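Local coordinates for protein formate-dependent phosphoribosylglycinamide formyltransferase (PDB 6KHR) that belongs to the ATP-grasp superfamily of enzymes and forms a two-chain assembly, each chain pairing a Rossmann-like N-terminal sheet with an antiparallel ATP-grasp core, at residues A[103-108]-A[123-128]; A[90-95]-A[332-337]; A[30-35]-A[79-84]; A[230-235]-A[279-284]; A[287-292]-A[323-328]. All blocks are in the same frame, centred on the assembly; numbering follows the deposited sequence.

Contact 1. Residues A[103-108]-A[123-128]; sequences DALDAV and RAVRCT
Arg-126 answers two carboxylates that stand one helical turn apart, Asp-103 and Asp-106, so that a single guanidinium joins two nearly antiparallel helices whose axes are still 10.0 Å from each other at closest approach (160° between directions). The bond to Asp-103 is the short one: Arg-126 NH2 donates to Asp-103 OD1 over 2.8 Å, close to the guanidinium plane and with the two flat groups almost coplanar. Asp-106 is held more loosely, its OD2 lying 4.0 Å from Arg-126 NE as a long salt bridge. It too sits at the edge of the guanidinium, and the carboxylate and guanidinium planes are only 6° apart. The arginine leaves its helix extended and then bends at chi3 (-58°), which brings its NE and NH2 edge round to the acids. Deeper in the groove the polar network gives way to a thin apolar contact, Leu-105 CD2 against Val-125 CG1 at 4.2 Å. Behind them, Leu-105 also packs on Leu-81 of helix 78-88 and Val-125 on Pro-120. Asp-106 OD1 lies close to Glu-109 OE1, a like charge. The chemistry is therefore layered: a buried Leu-Val pair inside and a charged clasp on the more exposed side, where Arg-126 probably eases the crowding of negative charge along helix 102-109.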
# COMPACT_ATOMS: atom_id res chain seq x y z
N ASP A 103 -14.77 28.08 -5.72
CA ASP A 103 -14.42 29.31 -6.42
C ASP A 103 -12.91 29.53 -6.42
O ASP A 103 -12.34 29.97 -7.43
CB ASP A 103 -15.14 30.51 -5.80
CG ASP A 103 -16.66 30.41 -5.92
OD1 ASP A 103 -17.15 29.63 -6.76
OD2 ASP A 103 -17.36 31.11 -5.16
N ALA A 104 -12.23 29.22 -5.31
CA ALA A 104 -10.78 29.33 -5.29
C ALA A 104 -10.14 28.41 -6.32
O ALA A 104 -9.13 28.77 -6.94
CB ALA A 104 -10.23 29.03 -3.90
N LEU A 105 -10.72 27.23 -6.53
CA LEU A 105 -10.15 26.30 -7.51
C LEU A 105 -10.32 26.83 -8.93
O LEU A 105 -9.42 26.69 -9.76
CB LEU A 105 -10.80 24.92 -7.39
CG LEU A 105 -10.38 23.95 -6.27
CD1 LEU A 105 -9.27 24.51 -5.42
CD2 LEU A 105 -11.60 23.60 -5.44
N ASP A 106 -11.48 27.42 -9.24
CA ASP A 106 -11.68 27.95 -10.58
C ASP A 106 -10.80 29.17 -10.83
O ASP A 106 -10.43 29.43 -11.99
CB ASP A 106 -13.16 28.27 -10.82
CG ASP A 106 -13.83 27.25 -11.74
OD1 ASP A 106 -13.21 26.87 -12.76
OD2 ASP A 106 -14.97 26.83 -11.44
N ALA A 107 -10.44 29.90 -9.78
CA ALA A 107 -9.44 30.95 -9.92
C ALA A 107 -8.12 30.39 -10.44
O ALA A 107 -7.54 30.92 -11.40
CB ALA A 107 -9.23 31.66 -8.58
N VAL A 108 -7.63 29.31 -9.83
CA VAL A 108 -6.35 28.74 -10.23
C VAL A 108 -6.41 28.21 -11.65
O VAL A 108 -5.50 28.43 -12.46
CB VAL A 108 -5.91 27.65 -9.23
CG1 VAL A 108 -4.64 26.96 -9.72
CG2 VAL A 108 -5.70 28.26 -7.85
N ARG A 123 -14.26 21.71 -12.68
CA ARG A 123 -15.57 21.28 -13.17
C ARG A 123 -16.11 20.11 -12.35
O ARG A 123 -17.20 20.18 -11.77
CB ARG A 123 -15.49 20.91 -14.65
CG ARG A 123 -16.59 19.94 -15.09
CD ARG A 123 -17.04 20.19 -16.52
NE ARG A 123 -18.22 19.40 -16.88
CZ ARG A 123 -19.47 19.73 -16.58
NH1 ARG A 123 -19.72 20.85 -15.91
NH2 ARG A 123 -20.47 18.95 -16.95
N ALA A 124 -15.33 19.04 -12.26
CA ALA A 124 -15.79 17.84 -11.58
C ALA A 124 -16.06 18.11 -10.10
O ALA A 124 -17.05 17.63 -9.55
CB ALA A 124 -14.76 16.72 -11.74
N VAL A 125 -15.18 18.88 -9.46
CA VAL A 125 -15.36 19.22 -8.05
C VAL A 125 -16.68 19.96 -7.85
O VAL A 125 -17.45 19.65 -6.94
CB VAL A 125 -14.16 20.05 -7.53
CG1 VAL A 125 -14.42 20.62 -6.14
CG2 VAL A 125 -12.88 19.23 -7.55
N ARG A 126 -16.97 20.92 -8.73
CA ARG A 126 -18.21 21.68 -8.59
C ARG A 126 -19.44 20.82 -8.86
O ARG A 126 -20.43 20.89 -8.12
CB ARG A 126 -18.21 22.90 -9.51
CG ARG A 126 -19.55 23.63 -9.52
CD ARG A 126 -19.53 24.90 -10.36
NE ARG A 126 -18.51 25.83 -9.89
CZ ARG A 126 -18.66 26.66 -8.85
NH1 ARG A 126 -19.80 26.67 -8.17
NH2 ARG A 126 -17.67 27.46 -8.50
N CYS A 127 -19.40 19.99 -9.91
CA CYS A 127 -20.59 19.24 -10.27
C CYS A 127 -20.97 18.24 -9.20
O CYS A 127 -22.16 18.00 -8.96
CB CYS A 127 -20.39 18.53 -11.61
SG CYS A 127 -20.23 19.64 -13.02
N THR A 128 -19.99 17.65 -8.54
CA THR A 128 -20.28 16.53 -7.66
C THR A 128 -20.52 16.95 -6.23
O THR A 128 -20.90 16.10 -5.41
CB THR A 128 -19.14 15.53 -7.69
OG1 THR A 128 -17.94 16.18 -7.27
CG2 THR A 128 -18.97 14.99 -9.11

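Contact 2. Residues A[90-95]-A[332-337]; sequences PDFLVT and AILGLA
Phe-92, the first strand residue of 90-95, lays its ring against the C-terminal end of helix 325-334. The nearest ring atom there is CE1, 3.2 Å from the carbonyl O of Ile-333, which is approached obliquely, while CB and CG rest on the CG2 branch of Ile-333, the CB to CG2 distance being 4.0 Å. At the other flank of the ring CE2 meets CD2 of Leu-334 at 3.6 Å, the two side chains crossing at about a right angle. The carbonyl and the leucine methyl approach the same side of the ring, near opposite rims. Leu-93 turns to the other side of the sheet, and Val-94 returns to the helix: both of its methyls meet the far end of Ile-333, with Val-94 CG2 3.5 Å from Ile-333 CD1 in a tip-to-tip approach. Ile-333 serves both strand residues because its branches diverge. CG2, anti to the backbone N, lies by Phe-92, and the CG1-CD1 arm (chi1 -75°) extends to Val-94. The helix finishes in a Schellman motif at Gly-335, whose phi is positive (76°) and whose N bonds to Ala-332 O over 3.1 Å. Arg-287 donates to the carbonyls of both Ala-332 and Ile-333, the latter beside Phe-92, so that apolar packing and a polar helix end, met by a charged arginine, coexist where the N-terminal sheet meets the ATP-grasp core.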
# COMPACT_ATOMS: atom_id res chain seq x y z
N PRO A 90 2.18 24.73 -6.91
CA PRO A 90 2.44 23.32 -7.17
C PRO A 90 2.16 22.94 -8.62
O PRO A 90 1.33 23.54 -9.30
CB PRO A 90 1.45 22.61 -6.24
CG PRO A 90 0.30 23.53 -6.19
CD PRO A 90 0.90 24.92 -6.19
N ASP A 91 2.85 21.88 -9.07
CA ASP A 91 2.60 21.35 -10.40
C ASP A 91 1.18 20.79 -10.53
O ASP A 91 0.51 21.02 -11.54
CB ASP A 91 3.62 20.27 -10.74
CG ASP A 91 5.03 20.72 -10.49
OD1 ASP A 91 5.48 21.69 -11.14
OD2 ASP A 91 5.70 20.10 -9.64
N PHE A 92 0.72 20.05 -9.50
CA PHE A 92 -0.61 19.45 -9.51
C PHE A 92 -1.38 19.85 -8.26
O PHE A 92 -0.82 19.90 -7.17
CB PHE A 92 -0.54 17.94 -9.58
CG PHE A 92 0.17 17.43 -10.78
CD1 PHE A 92 -0.50 17.29 -11.97
CD2 PHE A 92 1.52 17.13 -10.71
CE1 PHE A 92 0.16 16.82 -13.09
CE2 PHE A 92 2.18 16.67 -11.82
CZ PHE A 92 1.50 16.51 -13.01
N LEU A 93 -2.68 20.10 -8.44
CA LEU A 93 -3.58 20.47 -7.35
C LEU A 93 -4.68 19.42 -7.24
O LEU A 93 -5.59 19.37 -8.09
CB LEU A 93 -4.15 21.86 -7.59
CG LEU A 93 -5.05 22.45 -6.51
CD1 LEU A 93 -4.37 22.37 -5.15
CD2 LEU A 93 -5.42 23.89 -6.86
N VAL A 94 -4.62 18.60 -6.19
CA VAL A 94 -5.53 17.47 -5.97
C VAL A 94 -6.48 17.78 -4.81
O VAL A 94 -6.04 18.03 -3.68
CB VAL A 94 -4.77 16.17 -5.70
CG1 VAL A 94 -5.68 14.99 -5.90
CG2 VAL A 94 -3.59 16.05 -6.60
N THR A 95 -7.77 17.68 -5.08
CA THR A 95 -8.82 17.98 -4.11
C THR A 95 -9.29 16.65 -3.53
O THR A 95 -9.98 15.88 -4.21
CB THR A 95 -9.98 18.73 -4.78
OG1 THR A 95 -9.47 19.64 -5.76
CG2 THR A 95 -10.76 19.50 -3.75
N ALA A 332 -2.78 8.44 -11.91
CA ALA A 332 -3.68 9.31 -12.69
C ALA A 332 -3.32 10.78 -12.54
O ALA A 332 -3.30 11.52 -13.53
CB ALA A 332 -5.13 9.08 -12.27
N ILE A 333 -3.06 11.23 -11.31
CA ILE A 333 -2.64 12.61 -11.06
C ILE A 333 -1.45 12.96 -11.94
O ILE A 333 -1.38 14.04 -12.53
CB ILE A 333 -2.30 12.80 -9.58
CG1 ILE A 333 -3.56 12.86 -8.73
CG2 ILE A 333 -1.44 14.04 -9.36
CD1 ILE A 333 -3.27 12.66 -7.30
N LEU A 334 -0.47 12.05 -12.00
CA LEU A 334 0.78 12.30 -12.69
C LEU A 334 0.73 11.91 -14.16
O LEU A 334 1.73 12.09 -14.86
CB LEU A 334 1.92 11.55 -11.98
CG LEU A 334 2.29 11.91 -10.53
CD1 LEU A 334 3.39 10.99 -10.04
CD2 LEU A 334 2.72 13.38 -10.37
N GLY A 335 -0.39 11.36 -14.64
CA GLY A 335 -0.53 11.08 -16.06
C GLY A 335 0.25 9.87 -16.53
O GLY A 335 0.78 9.86 -17.64
N LEU A 336 0.32 8.84 -15.71
CA LEU A 336 1.04 7.62 -16.03
C LEU A 336 0.06 6.48 -16.34
O LEU A 336 -1.12 6.53 -15.99
CB LEU A 336 1.97 7.24 -14.87
CG LEU A 336 2.92 8.37 -14.44
CD1 LEU A 336 3.58 8.07 -13.10
CD2 LEU A 336 3.97 8.63 -15.52
N ALA A 337 0.59 5.44 -16.98
CA ALA A 337 -0.21 4.28 -17.35
C ALA A 337 -0.73 3.53 -16.13
O ALA A 337 -0.10 3.52 -15.06
CB ALA A 337 0.62 3.33 -18.22

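Contact 3. Residues A[30-35]-A[79-84]; sequences MLLGSA and EELTAV
Leu-32 and Leu-81 meet through their methyl groups, CD1 to CD1 at 4.4 Å, in a loose apolar contact between strand 28-32 and helix 78-88. The second methyls run in step, with Leu-32 CD2 4.7 Å from Leu-81 CD2, so the two forks face each other branch for branch. Leu-81 achieves this from a CB that does not aim straight at the strand: CG is anti to the backbone N (chi1 180°), which swings the fork over toward the sheet. Two residues earlier on the strand Met-30 emerges on the same face and reaches out extended as far as SD. Its first two torsions are both anti, carrying SD well clear of the main chain, and only at the last bond does the chain turn (chi3 -72°), setting CE 4.3 Å from the carbonyl O of Val-84. The methyl CG1 of Val-84 lies 4.7 Å from Met-30 SD. The long methionine therefore spans the same gap, one helical turn further along, that the paired leucines close. Leu-105 of helix 102-109 packs on Leu-32, and Met-30 also touches Ile-53 and Val-55 of the neighbouring strand. Leu-31, between the two, faces helix 36-47 across the sheet. Helices on both faces of a parallel sheet with strand order 3-2-1-4-5, the helix 78-88 leading from strand 69-72 over to strand 92-95 in a beta-alpha-beta crossover, are characteristic of a Rossmann-like fold.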
# COMPACT_ATOMS: atom_id res chain seq x y z
N MET A 30 -0.02 18.91 -4.60
CA MET A 30 -0.61 19.52 -3.42
C MET A 30 -1.94 18.84 -3.15
O MET A 30 -2.77 18.74 -4.05
CB MET A 30 -0.77 21.03 -3.59
CG MET A 30 -1.25 21.74 -2.34
SD MET A 30 -1.52 23.51 -2.56
CE MET A 30 0.16 24.11 -2.65
N LEU A 31 -2.14 18.39 -1.93
CA LEU A 31 -3.33 17.64 -1.53
C LEU A 31 -4.21 18.53 -0.67
O LEU A 31 -3.84 18.88 0.46
CB LEU A 31 -2.95 16.37 -0.78
CG LEU A 31 -2.18 15.29 -1.52
CD1 LEU A 31 -1.92 14.16 -0.56
CD2 LEU A 31 -2.97 14.78 -2.69
N LEU A 32 -5.38 18.89 -1.19
CA LEU A 32 -6.38 19.59 -0.40
C LEU A 32 -7.15 18.56 0.42
O LEU A 32 -7.95 17.77 -0.12
CB LEU A 32 -7.31 20.40 -1.31
CG LEU A 32 -6.90 21.83 -1.71
CD1 LEU A 32 -5.40 22.08 -1.61
CD2 LEU A 32 -7.39 22.17 -3.11
N GLY A 33 -6.89 18.54 1.72
CA GLY A 33 -7.42 17.52 2.60
C GLY A 33 -6.27 16.64 3.08
O GLY A 33 -5.36 16.30 2.31
N SER A 34 -6.31 16.31 4.36
CA SER A 34 -5.23 15.50 4.94
C SER A 34 -5.81 14.45 5.86
O SER A 34 -5.23 14.20 6.88
CB SER A 34 -4.28 16.34 5.68
OG SER A 34 -3.61 17.18 4.79
N ALA A 35 -6.86 13.78 5.42
CA ALA A 35 -7.47 12.73 6.24
C ALA A 35 -6.79 11.38 5.98
O ALA A 35 -5.74 11.32 5.41
CB ALA A 35 -8.94 12.67 5.99
N GLU A 79 -10.09 33.47 -0.40
CA GLU A 79 -8.89 34.30 -0.35
C GLU A 79 -7.72 33.54 0.25
O GLU A 79 -6.64 33.48 -0.34
CB GLU A 79 -9.17 35.57 0.45
CG GLU A 79 -10.26 36.47 -0.11
CD GLU A 79 -9.74 37.48 -1.11
OE1 GLU A 79 -8.66 37.23 -1.70
OE2 GLU A 79 -10.38 38.54 -1.31
N GLU A 80 -7.93 32.97 1.44
CA GLU A 80 -6.84 32.31 2.17
C GLU A 80 -6.30 31.11 1.41
O GLU A 80 -5.09 30.87 1.40
CB GLU A 80 -7.33 31.88 3.56
CG GLU A 80 -6.81 32.76 4.69
CD GLU A 80 -6.57 31.98 5.98
OE1 GLU A 80 -6.85 30.76 6.01
OE2 GLU A 80 -6.07 32.58 6.95
N LEU A 81 -7.19 30.32 0.80
CA LEU A 81 -6.73 29.19 0.00
C LEU A 81 -5.95 29.66 -1.22
O LEU A 81 -4.89 29.10 -1.54
CB LEU A 81 -7.92 28.33 -0.43
CG LEU A 81 -7.55 27.12 -1.28
CD1 LEU A 81 -6.68 26.16 -0.48
CD2 LEU A 81 -8.81 26.42 -1.82
N THR A 82 -6.43 30.69 -1.89
CA THR A 82 -5.83 31.08 -3.16
C THR A 82 -4.44 31.65 -2.96
O THR A 82 -3.54 31.43 -3.79
CB THR A 82 -6.74 32.08 -3.89
OG1 THR A 82 -8.03 31.48 -4.08
CG2 THR A 82 -6.16 32.44 -5.24
N ALA A 83 -4.23 32.40 -1.88
CA ALA A 83 -2.88 32.87 -1.57
C ALA A 83 -1.93 31.69 -1.38
O ALA A 83 -0.82 31.68 -1.92
CB ALA A 83 -2.90 33.75 -0.33
N VAL A 84 -2.38 30.68 -0.63
CA VAL A 84 -1.56 29.50 -0.36
C VAL A 84 -1.15 28.82 -1.65
O VAL A 84 -0.01 28.33 -1.78
CB VAL A 84 -2.34 28.53 0.57
CG1 VAL A 84 -1.83 27.11 0.42
CG2 VAL A 84 -2.23 28.98 2.00

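Contact 4. Residues A[230-235]-A[279-284]; sequences VVCSQG and RIVKAL
Apolar helix-on-sheet packing joins Val-281 to Val-230 and Cys-232 in the alpha+beta core of the ATP-grasp fold, where helix 267-284 lies across one face of the large antiparallel sheet. Val-230 and Cys-232, two apart on strand 224-235, both point at the helix, and one valine from the last turns of that helix covers them both. The two valines lie alongside, pointing in opposing directions: CG2 of Val-281 rests on CB of Val-230 at 3.9 Å, and both methyls of Val-281 are about equally near Val-230 CG1. The division of labour follows from the rotation about the first bond of Val-281 (chi1 162°), which sends CG1 toward the cysteine and CG2 back over the other valine. The same residue also touches Phe-290 and Val-292 of the adjoining strand 288-297, so the helix covers the seam between two hydrogen-bonded strands. On the strand side, Val-230 and Cys-232 pack with Ile-241 of strand 238-252. At the end nearer the turn into strand 238-252, the contact closes with the sulfur: Cys-232 SG lies 3.5 Å from Val-281 CG1.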
# COMPACT_ATOMS: atom_id res chain seq x y z
N VAL A 230 -13.67 4.10 -11.74
CA VAL A 230 -13.24 4.43 -13.08
C VAL A 230 -11.97 5.27 -12.98
O VAL A 230 -11.88 6.19 -12.16
CB VAL A 230 -14.33 5.18 -13.86
CG1 VAL A 230 -13.85 5.44 -15.24
CG2 VAL A 230 -15.61 4.38 -13.88
N VAL A 231 -10.98 4.92 -13.80
CA VAL A 231 -9.67 5.54 -13.79
C VAL A 231 -9.46 6.17 -15.15
O VAL A 231 -9.57 5.49 -16.17
CB VAL A 231 -8.56 4.52 -13.52
CG1 VAL A 231 -7.17 5.20 -13.54
CG2 VAL A 231 -8.82 3.74 -12.23
N CYS A 232 -9.11 7.45 -15.15
CA CYS A 232 -8.78 8.18 -16.37
C CYS A 232 -7.37 8.71 -16.24
O CYS A 232 -7.09 9.54 -15.36
CB CYS A 232 -9.78 9.31 -16.60
SG CYS A 232 -11.44 8.68 -16.64
N SER A 233 -6.47 8.23 -17.09
CA SER A 233 -5.12 8.75 -17.09
C SER A 233 -4.64 8.84 -18.53
O SER A 233 -5.41 8.69 -19.48
CB SER A 233 -4.18 7.88 -16.25
OG SER A 233 -2.91 8.50 -16.15
N GLN A 234 -3.36 9.13 -18.68
CA GLN A 234 -2.69 9.02 -19.95
C GLN A 234 -1.80 7.78 -19.89
O GLN A 234 -1.23 7.46 -18.83
CB GLN A 234 -1.88 10.29 -20.26
CG GLN A 234 -2.44 11.15 -21.42
CD GLN A 234 -3.67 12.00 -21.04
OE1 GLN A 234 -4.79 11.73 -21.48
NE2 GLN A 234 -3.44 13.04 -20.25
N GLY A 235 -1.73 7.05 -20.99
CA GLY A 235 -0.77 5.98 -21.12
C GLY A 235 0.42 6.47 -21.91
O GLY A 235 0.53 7.67 -22.21
N ARG A 279 -20.26 7.04 -18.92
CA ARG A 279 -20.86 8.26 -19.47
C ARG A 279 -20.83 9.40 -18.45
O ARG A 279 -20.47 10.52 -18.81
CB ARG A 279 -22.27 7.97 -19.98
CG ARG A 279 -22.25 6.98 -21.14
CD ARG A 279 -23.61 6.72 -21.78
NE ARG A 279 -23.83 7.64 -22.88
CZ ARG A 279 -24.42 8.82 -22.75
NH1 ARG A 279 -24.87 9.19 -21.56
NH2 ARG A 279 -24.57 9.62 -23.80
N ILE A 280 -21.15 9.15 -17.19
CA ILE A 280 -21.02 10.23 -16.21
C ILE A 280 -19.57 10.69 -16.10
O ILE A 280 -19.31 11.89 -15.91
CB ILE A 280 -21.59 9.83 -14.83
CG1 ILE A 280 -21.71 11.05 -13.93
CG2 ILE A 280 -20.71 8.83 -14.14
CD1 ILE A 280 -22.74 12.01 -14.40
N VAL A 281 -18.61 9.78 -16.25
CA VAL A 281 -17.22 10.18 -16.05
C VAL A 281 -16.74 11.03 -17.21
O VAL A 281 -16.03 12.03 -17.00
CB VAL A 281 -16.31 8.96 -15.81
CG1 VAL A 281 -14.84 9.34 -16.03
CG2 VAL A 281 -16.49 8.44 -14.38
N LYS A 282 -17.12 10.68 -18.44
CA LYS A 282 -16.70 11.49 -19.59
C LYS A 282 -17.34 12.87 -19.57
O LYS A 282 -16.73 13.83 -20.02
CB LYS A 282 -17.00 10.78 -20.91
CG LYS A 282 -15.92 9.80 -21.36
CD LYS A 282 -16.20 9.28 -22.77
CE LYS A 282 -15.04 8.46 -23.32
NZ LYS A 282 -15.41 7.68 -24.53
N ALA A 283 -18.55 13.00 -19.01
CA ALA A 283 -19.15 14.32 -18.88
C ALA A 283 -18.35 15.18 -17.91
O ALA A 283 -18.20 16.39 -18.13
CB ALA A 283 -20.60 14.20 -18.42
N LEU A 284 -17.82 14.59 -16.85
CA LEU A 284 -16.98 15.37 -15.94
C LEU A 284 -15.65 15.74 -16.60
O LEU A 284 -15.20 16.88 -16.49
CB LEU A 284 -16.75 14.61 -14.63
CG LEU A 284 -18.03 14.39 -13.82
CD1 LEU A 284 -17.80 13.36 -12.73
CD2 LEU A 284 -18.57 15.70 -13.26

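Contact 5. Residues A[287-292]-A[323-328]; sequences RGVFGV and LSVFEL
Val-289 is the strand residue that makes this contact, dividing its two methyls between successive turns of helix 325-334. CG1 meets CG2 of Val-325 at 3.9 Å, the side chains crossing at a slant, while CG2 lies against the main chain of Leu-328, 3.9 Å from its C, and 4.2 Å from the CB of that leucine. The valine thus sits against one side of the helix, touching residues three apart. The position of Val-325 depends on an uncommon rotamer for a helical valine: with chi1 at 63°, CG2 turns to Val-289 and CG1 lies 3.8 Å above the plane of the Phe-326 ring, over its centre. That ring is in turn met edge-to-face by Trp-315. One step further out, a capping box fixes the start of the helix. Ser-324 OG accepts from Glu-327 N at 3.3 Å, and Ser-324 N returns a bond of 2.9 Å to Glu-327 OE1, using the anti lone pair of that oxygen. Glu-327 OE2 reaches across the subunit boundary to a salt bridge with Arg-319 of the second subunit. Apolar in its side chains where strand and helix touch, the contact has polar chemistry directly behind it: one glutamate both closes the capping box and makes the intersubunit salt bridge, each with a different carboxylate oxygen.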
# COMPACT_ATOMS: atom_id res chain seq x y z
N ARG A 287 -8.44 14.12 -15.93
CA ARG A 287 -7.84 12.94 -15.34
C ARG A 287 -8.34 12.73 -13.92
O ARG A 287 -8.73 13.67 -13.23
CB ARG A 287 -6.32 13.07 -15.36
CG ARG A 287 -5.64 12.17 -16.38
CD ARG A 287 -4.27 12.66 -16.75
NE ARG A 287 -3.61 13.35 -15.64
CZ ARG A 287 -2.79 14.38 -15.79
NH1 ARG A 287 -2.54 14.85 -17.00
NH2 ARG A 287 -2.23 14.94 -14.73
N GLY A 288 -8.34 11.48 -13.47
CA GLY A 288 -8.70 11.22 -12.10
C GLY A 288 -9.18 9.80 -11.89
O GLY A 288 -9.21 8.98 -12.80
N VAL A 289 -9.55 9.54 -10.64
CA VAL A 289 -10.14 8.28 -10.24
C VAL A 289 -11.53 8.60 -9.72
O VAL A 289 -11.68 9.41 -8.80
CB VAL A 289 -9.31 7.56 -9.16
CG1 VAL A 289 -10.04 6.37 -8.71
CG2 VAL A 289 -8.00 7.11 -9.73
N PHE A 290 -12.53 7.99 -10.32
CA PHE A 290 -13.91 8.30 -10.00
C PHE A 290 -14.57 7.06 -9.43
O PHE A 290 -14.35 5.95 -9.92
CB PHE A 290 -14.67 8.80 -11.24
CG PHE A 290 -14.10 10.06 -11.84
CD1 PHE A 290 -12.92 10.04 -12.57
CD2 PHE A 290 -14.77 11.27 -11.69
CE1 PHE A 290 -12.41 11.19 -13.12
CE2 PHE A 290 -14.25 12.44 -12.24
CZ PHE A 290 -13.07 12.40 -12.96
N GLY A 291 -15.35 7.26 -8.36
CA GLY A 291 -16.18 6.22 -7.81
C GLY A 291 -17.62 6.48 -8.21
O GLY A 291 -18.18 7.53 -7.91
N VAL A 292 -18.19 5.53 -8.93
CA VAL A 292 -19.54 5.71 -9.46
C VAL A 292 -20.44 4.77 -8.70
O VAL A 292 -20.23 3.54 -8.71
CB VAL A 292 -19.61 5.45 -10.97
CG1 VAL A 292 -21.05 5.36 -11.40
CG2 VAL A 292 -18.92 6.53 -11.71
N LEU A 323 -2.88 -2.78 -8.23
CA LEU A 323 -2.72 -1.36 -7.89
C LEU A 323 -3.94 -0.90 -7.08
O LEU A 323 -5.07 -1.00 -7.56
CB LEU A 323 -2.56 -0.51 -9.15
CG LEU A 323 -1.42 -0.95 -10.08
CD1 LEU A 323 -1.26 -0.04 -11.28
CD2 LEU A 323 -0.13 -1.00 -9.32
N SER A 324 -3.70 -0.42 -5.87
CA SER A 324 -4.80 0.02 -5.04
C SER A 324 -5.38 1.33 -5.59
O SER A 324 -4.75 2.02 -6.40
CB SER A 324 -4.36 0.22 -3.59
OG SER A 324 -3.44 1.29 -3.49
N VAL A 325 -6.58 1.66 -5.11
CA VAL A 325 -7.23 2.88 -5.58
C VAL A 325 -6.33 4.08 -5.37
O VAL A 325 -6.38 5.04 -6.14
CB VAL A 325 -8.60 3.06 -4.88
CG1 VAL A 325 -8.41 3.23 -3.37
CG2 VAL A 325 -9.37 4.23 -5.49
N PHE A 326 -5.45 4.02 -4.36
CA PHE A 326 -4.48 5.07 -4.08
C PHE A 326 -3.30 5.04 -5.05
O PHE A 326 -2.81 6.10 -5.46
CB PHE A 326 -3.97 4.94 -2.65
CG PHE A 326 -5.06 4.84 -1.65
CD1 PHE A 326 -6.03 5.82 -1.59
CD2 PHE A 326 -5.11 3.78 -0.78
CE1 PHE A 326 -7.04 5.74 -0.66
CE2 PHE A 326 -6.12 3.68 0.17
CZ PHE A 326 -7.09 4.66 0.22
N GLU A 327 -2.80 3.86 -5.39
CA GLU A 327 -1.76 3.80 -6.42
C GLU A 327 -2.34 4.22 -7.76
O GLU A 327 -1.67 4.93 -8.53
CB GLU A 327 -1.15 2.40 -6.46
CG GLU A 327 -0.53 1.98 -5.10
CD GLU A 327 -0.05 0.51 -5.00
OE1 GLU A 327 -0.80 -0.43 -5.37
OE2 GLU A 327 1.08 0.30 -4.50
N LEU A 328 -3.59 3.87 -8.05
CA LEU A 328 -4.18 4.34 -9.30
C LEU A 328 -4.31 5.86 -9.31
O LEU A 328 -3.99 6.51 -10.32
CB LEU A 328 -5.54 3.67 -9.53
CG LEU A 328 -5.58 2.15 -9.71
CD1 LEU A 328 -7.03 1.67 -9.63
CD2 LEU A 328 -4.92 1.70 -11.03

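From the N terminus, contact 3 closes first, drawing helix 78-88 back onto strand 28-32 within the N-terminal parallel sheet. The next strand, 92-95, opens contact 2, a loop that shuts only at residues 332-337 and so encloses contacts 1, 4 and 5. These three follow in series: contact 1 pairs two helices of the N-terminal region, contact 4 places helix 267-284 on the antiparallel sheet, and contact 5 packs helix 325-334 on the adjoining strand 288-297. No two loops cross. Arg-123 and Leu-284 link contacts 1 and 4, while Arg-287 joins contact 5 to contact 2, tying the parallel sheet to the large antiparallel one.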